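Local coordinates for protein thymidylate synthase ThyX (Streptomyces cacaoi subsp. asoensis, PDB 4P5A) that probably catalyses the FAD-dependent reductive methylation of UMP or dUMP, using methylenetetrahydrofolate as methyl donor and NADPH as reductant, and works as a homotetramer, at residues S191-R196 against R207-V212; P4-R9 against A104-P109. One frame throughout, in Å; residues are numbered along the deposited sequence.

Contact 1. Residues S191-R196 against R207-V212; sequences SLRTHR and REIEMV. With FAD (flavin-adenine dinucleotide), chain H.
Glu210 carries the contact between the end of helix 183-193 with the loop after it and the first turns of helix 207-223. Its CG stands anti to the backbone N (chi1 -175°) and the chain stays extended, so the carboxylate is held out from the helix toward the loop. OE1 accepts the backbone N-H of His195 in a nearly straight bond, N to OE1 2.7 Å, coming from above the carboxylate plane. The same oxygen meets Arg196 NH1 at 2.9 Å in a salt bridge whose hydrogen bond is weak (N-H...O 126°). Arg196, bent at chi2, brings its guanidinium over Thr194 CB and also gives NH1 to its neighbour's carbonyl, His195 O. On the other oxygen, Arg207 NH1 lies 2.9 Å from Glu210 OE2, so two arginines share one carboxylate; Glu214 pairs with both as well. An alanine at Glu210 would remove both carboxylate oxygens and would probably leave the His195 N-H without its acceptor and the two arginines less well balanced in charge. Closer to the flavin, Arg193 is bent at chi2 (-57°), and its CD rests 4.0 Å from Ile209 CG1, the two side chains crossing obliquely. Its guanidinium turns one face to the flavin methyl, NH1 lying 3.4 Å from FAD C8M. NE bonds to His87 and NH2 to O2 of the bound 5-bromo-UMP. Beside the Glu210 salt-bridge network, Arg193 thus places this helix end at the flavin and nucleotide site of a ThyX enzyme, where it is predicted to assist ionisation of dUMP at N3.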
loop_
_atom_site.group_PDB
_atom_site.type_symbol
_atom_site.label_atom_id
_atom_site.label_comp_id
_atom_site.label_asym_id
_atom_site.label_seq_id
_atom_site.Cartn_x
_atom_site.Cartn_y
_atom_site.Cartn_z
ATOM N N SER B 191 -9.667 2.397 15.138
ATOM C CA SER B 191 -8.875 1.912 16.326
ATOM C C SER B 191 -7.909 2.968 16.716
ATOM O O SER B 191 -7.615 3.138 17.891
ATOM C CB SER B 191 -8.122 0.641 15.966
ATOM O OG SER B 191 -7.506 0.067 17.104
ATOM N N LEU B 192 -7.429 3.749 15.771
ATOM C CA LEU B 192 -6.356 4.765 16.130
ATOM C C LEU B 192 -6.961 6.174 16.408
ATOM O O LEU B 192 -6.389 6.966 17.147
ATOM C CB LEU B 192 -5.376 4.920 14.935
ATOM C CG LEU B 192 -4.470 3.747 14.748
ATOM C CD1 LEU B 192 -3.796 3.881 13.248
ATOM C CD2 LEU B 192 -3.398 3.718 15.895
ATOM N N ARG B 193 -8.080 6.506 15.771
ATOM C CA ARG B 193 -8.613 7.884 15.754
ATOM C C ARG B 193 -9.875 8.006 16.645
ATOM O O ARG B 193 -10.582 9.017 16.559
ATOM C CB ARG B 193 -8.946 8.384 14.345
ATOM C CG ARG B 193 -7.733 8.371 13.461
ATOM C CD ARG B 193 -6.535 9.211 13.990
ATOM N NE ARG B 193 -5.448 9.317 12.934
ATOM C CZ ARG B 193 -4.381 10.095 13.116
ATOM N NH1 ARG B 193 -4.234 10.812 14.294
ATOM N NH2 ARG B 193 -3.479 10.204 12.139
ATOM N N THR B 194 -10.120 7.018 17.489
ATOM C CA THR B 194 -11.114 7.231 18.559
ATOM C C THR B 194 -10.429 6.882 19.893
ATOM O O THR B 194 -9.605 5.928 19.989
ATOM C CB THR B 194 -12.365 6.413 18.407
ATOM O OG1 THR B 194 -12.028 5.017 18.355
ATOM C CG2 THR B 194 -13.123 6.823 17.198
ATOM N N HIS B 195 -10.805 7.647 20.937
ATOM C CA HIS B 195 -10.250 7.379 22.301
ATOM C C HIS B 195 -11.329 6.620 23.092
ATOM O O HIS B 195 -12.285 7.223 23.548
ATOM C CB HIS B 195 -9.983 8.718 22.987
ATOM C CG HIS B 195 -9.510 8.560 24.402
ATOM N ND1 HIS B 195 -10.338 8.770 25.494
ATOM C CD2 HIS B 195 -8.311 8.171 24.907
ATOM C CE1 HIS B 195 -9.667 8.511 26.613
ATOM N NE2 HIS B 195 -8.430 8.162 26.286
ATOM N N ARG B 196 -11.137 5.326 23.268
ATOM C CA ARG B 196 -12.105 4.485 23.921
ATOM C C ARG B 196 -11.434 3.715 25.050
ATOM O O ARG B 196 -10.730 2.723 24.795
ATOM C CB ARG B 196 -12.723 3.527 22.922
ATOM C CG ARG B 196 -13.521 4.283 21.880
ATOM C CD ARG B 196 -14.766 4.966 22.503
ATOM N NE ARG B 196 -15.494 5.558 21.391
ATOM C CZ ARG B 196 -15.326 6.778 20.912
ATOM N NH1 ARG B 196 -14.513 7.698 21.468
ATOM N NH2 ARG B 196 -16.047 7.092 19.897
ATOM N N ARG B 207 -9.020 15.700 19.548
ATOM C CA ARG B 207 -10.465 15.607 19.497
ATOM C C ARG B 207 -11.114 15.817 18.098
ATOM O O ARG B 207 -12.126 15.171 17.740
ATOM C CB ARG B 207 -10.998 16.684 20.492
ATOM C CG ARG B 207 -12.517 16.676 20.471
ATOM C CD ARG B 207 -13.109 15.351 21.083
ATOM N NE ARG B 207 -14.584 15.496 20.964
ATOM C CZ ARG B 207 -15.407 14.559 20.504
ATOM N NH1 ARG B 207 -14.940 13.362 20.199
ATOM N NH2 ARG B 207 -16.715 14.817 20.364
ATOM N N GLU B 208 -10.536 16.701 17.275
ATOM C CA GLU B 208 -11.182 17.021 16.011
ATOM C C GLU B 208 -11.183 15.844 15.033
ATOM O O GLU B 208 -12.220 15.543 14.367
ATOM C CB GLU B 208 -10.546 18.274 15.368
ATOM C CG GLU B 208 -10.956 19.669 16.099
ATOM C CD GLU B 208 -10.227 19.889 17.437
ATOM O OE1 GLU B 208 -10.767 20.634 18.303
ATOM O OE2 GLU B 208 -9.204 19.238 17.722
ATOM N N ILE B 209 -10.056 15.132 14.911
ATOM C CA ILE B 209 -10.128 13.919 14.093
ATOM C C ILE B 209 -11.008 12.849 14.673
ATOM O O ILE B 209 -11.686 12.110 13.924
ATOM C CB ILE B 209 -8.670 13.376 13.695
ATOM C CG1 ILE B 209 -8.774 12.222 12.660
ATOM C CG2 ILE B 209 -7.990 12.834 14.966
ATOM C CD1 ILE B 209 -9.299 12.770 11.295
ATOM N N GLU B 210 -11.127 12.876 15.997
ATOM C CA GLU B 210 -12.041 11.929 16.645
ATOM C C GLU B 210 -13.475 12.270 16.236
ATOM O O GLU B 210 -14.284 11.364 16.085
ATOM C CB GLU B 210 -11.885 11.954 18.152
ATOM C CG GLU B 210 -12.777 10.858 18.821
ATOM C CD GLU B 210 -12.586 10.849 20.339
ATOM O OE1 GLU B 210 -12.587 9.738 20.821
ATOM O OE2 GLU B 210 -12.526 11.932 21.029
ATOM N N MET B 211 -13.830 13.556 16.135
ATOM C CA MET B 211 -15.170 13.910 15.625
ATOM C C MET B 211 -15.460 13.407 14.226
ATOM O O MET B 211 -16.580 12.984 13.925
ATOM C CB MET B 211 -15.356 15.429 15.694
ATOM C CG MET B 211 -15.253 15.955 17.169
ATOM S SD MET B 211 -15.080 17.770 17.128
ATOM C CE MET B 211 -16.629 18.269 16.367
ATOM N N VAL B 212 -14.450 13.466 13.363
ATOM C CA VAL B 212 -14.578 12.866 12.014
ATOM C C VAL B 212 -14.849 11.412 12.174
ATOM O O VAL B 212 -15.795 10.842 11.507
ATOM C CB VAL B 212 -13.275 13.096 11.183
ATOM C CG1 VAL B 212 -13.326 12.289 9.831
ATOM C CG2 VAL B 212 -13.039 14.640 10.915
HETATM P PA FAD H . -1.964 3.325 7.349
HETATM O O1A FAD H . -3.383 3.287 6.969
HETATM O O2A FAD H . -1.022 4.209 6.724
HETATM O O5B FAD H . -1.427 1.866 7.291
HETATM C C5B FAD H . -2.190 0.749 7.900
HETATM C C4B FAD H . -1.284 -0.425 8.154
HETATM O O4B FAD H . -0.694 -0.828 6.901
HETATM C C3B FAD H . -0.110 -0.065 9.009
HETATM O O3B FAD H . -0.454 -0.144 10.414
HETATM C C2B FAD H . 0.940 -1.129 8.648
HETATM O O2B FAD H . 0.481 -2.394 9.252
HETATM C C1B FAD H . 0.705 -1.268 7.111
HETATM N N9A FAD H . 1.569 -0.410 6.280
HETATM C C8A FAD H . 1.139 0.451 5.340
HETATM N N7A FAD H . 2.169 0.999 4.699
HETATM C C5A FAD H . 3.317 0.404 5.218
HETATM C C6A FAD H . 4.713 0.510 4.995
HETATM N N6A FAD H . 5.245 1.328 4.034
HETATM N N1A FAD H . 5.538 -0.261 5.775
HETATM C C2A FAD H . 5.067 -1.139 6.691
HETATM N N3A FAD H . 3.737 -1.270 6.937
HETATM C C4A FAD H . 2.877 -0.471 6.242
HETATM N N1 FAD H . 2.907 10.840 12.887
HETATM C C2 FAD H . 4.076 11.549 12.788
HETATM O O2 FAD H . 4.606 11.832 11.725
HETATM N N3 FAD H . 4.607 12.105 13.929
HETATM C C4 FAD H . 3.984 11.947 15.160
HETATM O O4 FAD H . 4.584 12.432 16.158
HETATM C C4X FAD H . 2.798 11.196 15.255
HETATM N N5 FAD H . 2.178 10.878 16.485
HETATM C C5X FAD H . 0.883 10.279 16.473
HETATM C C6 FAD H . 0.058 10.160 17.614
HETATM C C7 FAD H . -1.201 9.540 17.579
HETATM C C7M FAD H . -1.960 9.497 18.916
HETATM C C8 FAD H . -1.780 9.042 16.377
HETATM C C8M FAD H . -3.151 8.297 16.320
HETATM C C9 FAD H . -0.987 9.164 15.211
HETATM C C9A FAD H . 0.298 9.820 15.256
HETATM N N10 FAD H . 1.082 9.939 14.076
HETATM C C10 FAD H . 2.281 10.655 14.102
HETATM C "C1'" FAD H . 0.547 9.490 12.758
HETATM C "C2'" FAD H . 0.924 7.942 12.779
HETATM O "O2'" FAD H . 2.364 7.715 12.753
HETATM C "C3'" FAD H . 0.428 7.257 11.478
HETATM O "O3'" FAD H . 0.869 7.923 10.281
HETATM C "C4'" FAD H . -1.190 7.211 11.417
HETATM O "O4'" FAD H . -1.670 6.923 12.689
HETATM C "C5'" FAD H . -1.612 6.140 10.378
HETATM O "O5'" FAD H . -1.419 4.847 10.988
HETATM P P FAD H . -0.860 3.662 10.044
HETATM O O1P FAD H . 0.458 3.966 9.408
HETATM O O2P FAD H . -0.865 2.476 10.919
HETATM O O3P FAD H . -1.950 3.544 8.893
#

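Contact 2. Residues P4-R9 against A104-P109; sequences PRIELR and AAFYVP
Ile6 puts CG1 in the crowded position between N and the carbonyl carbon (chi1 60°), and Phe106 sets its CG anti to its own carbonyl carbon (chi1 -58°), so that Ile6 CG2 reaches Phe106 CE1 at 3.6 Å with the side chains crossing at about a right angle. The backbones form a two-stranded parallel beta ladder, strand 7-9 beside strand 105-107, with N-to-C directions 35° apart. Its bonds alternate in the parallel manner: Glu7 N gives to Ala104 O (2.7 Å), and Glu7 O accepts from Phe106 N (2.9 Å). Two residues on, Arg9 repeats the pattern with Phe106 O and Val108 N. All four donors lie nearly along the carbonyl axes. Leu8 and Phe106 point to one face, where Leu8 CD2 packs 3.9 Å from Val108 CG1 and helix 131-157 covers Leu8 through Thr142 and Tyr145. Glu7, Arg9, Ala105 and Tyr107 share the other face, where Tyr174 touches the last three. Glu7, extended with CG anti to N, reaches along this face to Arg9, whose NH1 forms a salt bridge with Glu7 OE2 at 2.7 Å, its hydrogen bond weak.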
loop_
_atom_site.group_PDB
_atom_site.type_symbol
_atom_site.label_atom_id
_atom_site.label_comp_id
_atom_site.label_asym_id
_atom_site.label_seq_id
_atom_site.Cartn_x
_atom_site.Cartn_y
_atom_site.Cartn_z
ATOM N N PRO B 4 -14.003 41.342 2.729
ATOM C CA PRO B 4 -14.829 40.202 3.152
ATOM C C PRO B 4 -14.512 39.741 4.598
ATOM O O PRO B 4 -13.329 39.602 5.004
ATOM C CB PRO B 4 -14.542 39.106 2.093
ATOM C CG PRO B 4 -13.254 39.542 1.365
ATOM C CD PRO B 4 -12.832 40.912 1.933
ATOM N N ARG B 5 -15.585 39.570 5.374
ATOM C CA ARG B 5 -15.522 39.155 6.777
ATOM C C ARG B 5 -15.154 37.650 6.842
ATOM O O ARG B 5 -15.542 36.843 5.957
ATOM C CB ARG B 5 -16.891 39.349 7.420
ATOM C CG ARG B 5 -16.853 39.774 8.860
ATOM C CD ARG B 5 -17.091 41.282 8.970
ATOM N NE ARG B 5 -17.501 41.687 10.322
ATOM C CZ ARG B 5 -17.288 42.911 10.828
ATOM N NH1 ARG B 5 -16.650 43.833 10.084
ATOM N NH2 ARG B 5 -17.701 43.217 12.077
ATOM N N ILE B 6 -14.422 37.287 7.881
ATOM C CA ILE B 6 -14.160 35.902 8.095
ATOM C C ILE B 6 -15.385 35.264 8.759
ATOM O O ILE B 6 -16.172 35.935 9.482
ATOM C CB ILE B 6 -12.942 35.679 9.009
ATOM C CG1 ILE B 6 -13.121 36.303 10.420
ATOM C CG2 ILE B 6 -11.575 36.274 8.389
ATOM C CD1 ILE B 6 -12.116 35.681 11.403
ATOM N N GLU B 7 -15.476 33.924 8.665
ATOM C CA GLU B 7 -16.466 33.166 9.361
ATOM C C GLU B 7 -15.785 32.179 10.355
ATOM O O GLU B 7 -14.876 31.387 9.947
ATOM C CB GLU B 7 -17.346 32.415 8.363
ATOM C CG GLU B 7 -18.316 31.524 9.070
ATOM C CD GLU B 7 -19.081 30.582 8.130
ATOM O OE1 GLU B 7 -18.679 30.331 6.956
ATOM O OE2 GLU B 7 -20.112 30.066 8.608
ATOM N N LEU B 8 -16.117 32.257 11.654
ATOM C CA LEU B 8 -15.662 31.229 12.582
ATOM C C LEU B 8 -16.686 30.130 12.743
ATOM O O LEU B 8 -17.860 30.390 12.968
ATOM C CB LEU B 8 -15.381 31.773 13.966
ATOM C CG LEU B 8 -14.507 33.023 13.956
ATOM C CD1 LEU B 8 -14.559 33.613 15.391
ATOM C CD2 LEU B 8 -13.115 32.619 13.619
ATOM N N ARG B 9 -16.230 28.883 12.692
ATOM C CA ARG B 9 -17.137 27.726 12.841
ATOM C C ARG B 9 -16.477 26.725 13.760
ATOM O O ARG B 9 -15.260 26.745 13.913
ATOM C CB ARG B 9 -17.409 27.065 11.485
ATOM C CG ARG B 9 -17.893 27.970 10.376
ATOM C CD ARG B 9 -18.263 27.192 9.094
ATOM N NE ARG B 9 -19.406 26.279 9.290
ATOM C CZ ARG B 9 -20.651 26.494 8.859
ATOM N NH1 ARG B 9 -20.962 27.590 8.177
ATOM N NH2 ARG B 9 -21.592 25.588 9.101
ATOM N N ALA B 104 -13.482 32.078 3.481
ATOM C CA ALA B 104 -13.034 32.654 4.729
ATOM C C ALA B 104 -13.659 31.925 5.907
ATOM O O ALA B 104 -14.225 32.537 6.772
ATOM C CB ALA B 104 -13.376 34.179 4.788
ATOM N N ALA B 105 -13.518 30.597 5.959
ATOM C CA ALA B 105 -14.100 29.843 7.080
ATOM C C ALA B 105 -12.984 29.232 7.827
ATOM O O ALA B 105 -12.076 28.583 7.200
ATOM C CB ALA B 105 -15.064 28.811 6.616
ATOM N N PHE B 106 -13.001 29.392 9.151
ATOM C CA PHE B 106 -11.834 29.034 10.010
ATOM C C PHE B 106 -12.386 28.336 11.224
ATOM O O PHE B 106 -13.459 28.718 11.766
ATOM C CB PHE B 106 -10.986 30.280 10.461
ATOM C CG PHE B 106 -10.467 31.043 9.344
ATOM C CD1 PHE B 106 -11.162 32.119 8.856
ATOM C CD2 PHE B 106 -9.319 30.585 8.660
ATOM C CE1 PHE B 106 -10.753 32.801 7.743
ATOM C CE2 PHE B 106 -8.856 31.286 7.485
ATOM C CZ PHE B 106 -9.563 32.409 7.063
ATOM N N TYR B 107 -11.687 27.293 11.698
ATOM C CA TYR B 107 -12.163 26.547 12.828
ATOM C C TYR B 107 -11.724 27.158 14.198
ATOM O O TYR B 107 -10.554 27.527 14.402
ATOM C CB TYR B 107 -11.591 25.066 12.769
ATOM C CG TYR B 107 -11.914 24.216 13.982
ATOM C CD1 TYR B 107 -10.962 24.047 15.021
ATOM C CD2 TYR B 107 -13.178 23.599 14.125
ATOM C CE1 TYR B 107 -11.259 23.306 16.147
ATOM C CE2 TYR B 107 -13.488 22.832 15.263
ATOM C CZ TYR B 107 -12.552 22.703 16.255
ATOM O OH TYR B 107 -12.808 21.941 17.390
ATOM N N VAL B 108 -12.672 27.161 15.140
ATOM C CA VAL B 108 -12.310 27.448 16.551
ATOM C C VAL B 108 -13.064 26.427 17.367
ATOM O O VAL B 108 -14.186 26.075 17.029
ATOM C CB VAL B 108 -12.745 28.975 16.974
ATOM C CG1 VAL B 108 -11.946 30.007 16.218
ATOM C CG2 VAL B 108 -14.216 29.152 16.777
ATOM N N PRO B 109 -12.488 25.970 18.464
ATOM C CA PRO B 109 -13.171 24.940 19.258
ATOM C C PRO B 109 -14.456 25.475 19.883
ATOM O O PRO B 109 -14.506 26.664 20.205
ATOM C CB PRO B 109 -12.144 24.553 20.306
ATOM C CG PRO B 109 -10.970 25.610 20.226
ATOM C CD PRO B 109 -11.165 26.397 18.963
#

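Contact 1 is a buried contact near the centre of the chain, beside the flavin and nucleotide; contact 2 is only partly buried, its centre about 20 Å from that of the chain, and ties the start of the chain to strand 105-107. They hold different elements and differ in chemistry. In contact 1 the Glu210 carboxylate joins helix to loop through the His195 backbone N-H and the Arg196 side chain, while Arg207 holds it from its own helix; in contact 2 regular backbone bonds do the joining and the ion pair stays within one strand. Although their centres lie about 23 Å apart, they touch: Tyr107 OH is 2.6 Å from Glu208 OE1, a probable hydrogen bond, and Arg113 pairs with the same oxygen.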